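Local structure of HMG-CoA Lyase (Bacillus subtilis subsp. subtilis, 1YDO) at residues T190-L195 with M225-F230. The protein belongs to the HMG-CoA lyase-like family, whose members are built on a TIM barrel of parallel strands wrapped by helices. Sequence-based numbering, arbitrary orientation.
Sequences TVLEAL and MGITVF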
loop_
_atom_site.group_PDB
_atom_site.type_symbol
_atom_site.label_atom_id
_atom_site.label_comp_id
_atom_site.label_asym_id
_atom_site.label_seq_id
_atom_site.Cartn_x
_atom_site.Cartn_y
_atom_site.Cartn_z
ATOM N N THR A 190 -3.553 -12.377 -14.436
ATOM C CA THR A 190 -3.486 -13.596 -15.229
ATOM C C THR A 190 -4.140 -14.718 -14.443
ATOM O O THR A 190 -4.837 -15.553 -15.007
ATOM C CB THR A 190 -2.029 -13.994 -15.581
ATOM O OG1 THR A 190 -1.381 -14.520 -14.423
ATOM C CG2 THR A 190 -1.250 -12.784 -16.071
ATOM N N VAL A 191 -3.923 -14.734 -13.134
ATOM C CA VAL A 191 -4.506 -15.772 -12.307
ATOM C C VAL A 191 -6.015 -15.683 -12.311
ATOM O O VAL A 191 -6.693 -16.656 -12.635
ATOM C CB VAL A 191 -4.014 -15.687 -10.863
ATOM C CG1 VAL A 191 -4.864 -16.579 -9.976
ATOM C CG2 VAL A 191 -2.561 -16.110 -10.789
ATOM N N LEU A 192 -6.550 -14.522 -11.944
ATOM C CA LEU A 192 -8.000 -14.349 -11.934
ATOM C C LEU A 192 -8.602 -14.530 -13.325
ATOM O O LEU A 192 -9.771 -14.867 -13.470
ATOM C CB LEU A 192 -8.379 -12.976 -11.377
ATOM C CG LEU A 192 -8.213 -12.829 -9.873
ATOM C CD1 LEU A 192 -8.549 -11.415 -9.473
ATOM C CD2 LEU A 192 -9.106 -13.816 -9.155
ATOM N N GLU A 193 -7.790 -14.310 -14.344
ATOM C CA GLU A 193 -8.238 -14.462 -15.715
ATOM C C GLU A 193 -8.542 -15.929 -15.984
ATOM O O GLU A 193 -9.563 -16.255 -16.579
ATOM C CB GLU A 193 -7.143 -14.004 -16.672
ATOM C CG GLU A 193 -7.579 -13.810 -18.114
ATOM C CD GLU A 193 -8.279 -12.471 -18.337
ATOM O OE1 GLU A 193 -9.516 -12.393 -18.117
ATOM O OE2 GLU A 193 -7.584 -11.490 -18.721
ATOM N N ALA A 194 -7.641 -16.804 -15.543
ATOM C CA ALA A 194 -7.778 -18.242 -15.737
ATOM C C ALA A 194 -8.847 -18.835 -14.832
ATOM O O ALA A 194 -9.536 -19.785 -15.213
ATOM C CB ALA A 194 -6.444 -18.933 -15.488
ATOM N N LEU A 195 -8.982 -18.283 -13.632
ATOM C CA LEU A 195 -9.985 -18.771 -12.690
ATOM C C LEU A 195 -11.382 -18.271 -13.049
ATOM O O LEU A 195 -12.297 -19.069 -13.251
ATOM C CB LEU A 195 -9.636 -18.345 -11.256
ATOM C CG LEU A 195 -8.545 -19.150 -10.539
ATOM C CD1 LEU A 195 -8.110 -18.404 -9.299
ATOM C CD2 LEU A 195 -9.049 -20.542 -10.172
HETATM N N MSE A 225 -11.305 -7.039 -12.258
HETATM C CA MSE A 225 -11.632 -8.326 -12.838
HETATM C C MSE A 225 -13.041 -8.765 -12.484
HETATM O O MSE A 225 -13.616 -9.588 -13.187
HETATM C CB MSE A 225 -10.647 -9.396 -12.368
HETATM C CG MSE A 225 -9.198 -9.165 -12.798
HETATM SE SE MSE A 225 -8.991 -9.118 -14.742
HETATM C CE MSE A 225 -9.937 -10.785 -15.108
ATOM N N GLY A 226 -13.579 -8.242 -11.379
ATOM C CA GLY A 226 -14.927 -8.606 -10.960
ATOM C C GLY A 226 -15.104 -9.108 -9.530
ATOM O O GLY A 226 -16.218 -9.124 -9.006
ATOM N N ILE A 227 -14.019 -9.534 -8.894
ATOM C CA ILE A 227 -14.104 -10.017 -7.518
ATOM C C ILE A 227 -14.725 -8.906 -6.672
ATOM O O ILE A 227 -14.421 -7.734 -6.875
ATOM C CB ILE A 227 -12.693 -10.364 -6.950
ATOM C CG1 ILE A 227 -12.216 -11.717 -7.469
ATOM C CG2 ILE A 227 -12.738 -10.416 -5.451
ATOM C CD1 ILE A 227 -11.853 -11.723 -8.898
ATOM N N THR A 228 -15.586 -9.263 -5.729
ATOM C CA THR A 228 -16.224 -8.257 -4.895
ATOM C C THR A 228 -16.173 -8.653 -3.425
ATOM O O THR A 228 -16.846 -8.062 -2.578
ATOM C CB THR A 228 -17.706 -8.046 -5.318
ATOM O OG1 THR A 228 -18.432 -9.286 -5.194
ATOM C CG2 THR A 228 -17.788 -7.565 -6.776
ATOM N N VAL A 229 -15.360 -9.655 -3.130
ATOM C CA VAL A 229 -15.204 -10.133 -1.771
ATOM C C VAL A 229 -13.744 -10.054 -1.354
ATOM O O VAL A 229 -12.865 -10.655 -1.976
ATOM C CB VAL A 229 -15.672 -11.596 -1.655
ATOM C CG1 VAL A 229 -15.664 -12.044 -0.206
ATOM C CG2 VAL A 229 -17.047 -11.735 -2.254
ATOM N N PHE A 230 -13.475 -9.313 -0.292
ATOM C CA PHE A 230 -12.101 -9.195 0.154
ATOM C C PHE A 230 -11.967 -9.371 1.642
ATOM O O PHE A 230 -12.761 -8.852 2.419
ATOM C CB PHE A 230 -11.549 -7.851 -0.278
ATOM C CG PHE A 230 -11.413 -7.721 -1.766
ATOM C CD1 PHE A 230 -10.290 -8.216 -2.424
ATOM C CD2 PHE A 230 -12.418 -7.122 -2.514
ATOM C CE1 PHE A 230 -10.163 -8.112 -3.816
ATOM C CE2 PHE A 230 -12.308 -7.011 -3.900
ATOM C CZ PHE A 230 -11.173 -7.507 -4.554
#
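L192 of helix 185-196 meets both M225, the last residue of helix 215-225, and I227 in the turn that follows, and these apolar pairs carry most of the contact. L192 and I227 reach toward each other tip to tip. The terminal CD1 of I227 faces the fork of the leucine, 3.4 Å from L192 CD1 and 3.5 Å from L192 CD2, so that both branches share one methyl. M225, a selenomethionine, runs across the same leucine at a slant, its CG lying 4.1 Å from L192 CD1 and equally far from L192 CB. M225 thus touches the stem of L192 and one of its two branches, whereas I227 sits against both branch ends. Bends at chi2 (-60°) and chi3 (-51°) fold the M225 chain back, and its CE methyl ends beside E193, the residue that follows L192 in the helix. There the two side chains cross nearly at a right angle, with M225 CE 3.4 Å from E193 OE1. This touch is a van der Waals contact at the exposed margin, while L192 and I227 are buried. No hydrogen bond joins the segments; their backbones remain well separated, the closest CA atoms, those of L192 and M225, being 7.1 Å apart. Between M225 and I227, G226 leaves the helical conformation with a positive phi of 127°, and the residues on either side of it both direct their side chains toward helix 185-196. In the barrel, the contact joins two successive outer helices through the turn leading into strand 229-232. L192 also packs on A222 of helix 215-225 and on L206 of strand 204-207, the strand that lies next to 229-232 in the sheet, while L195 faces helix 156-169.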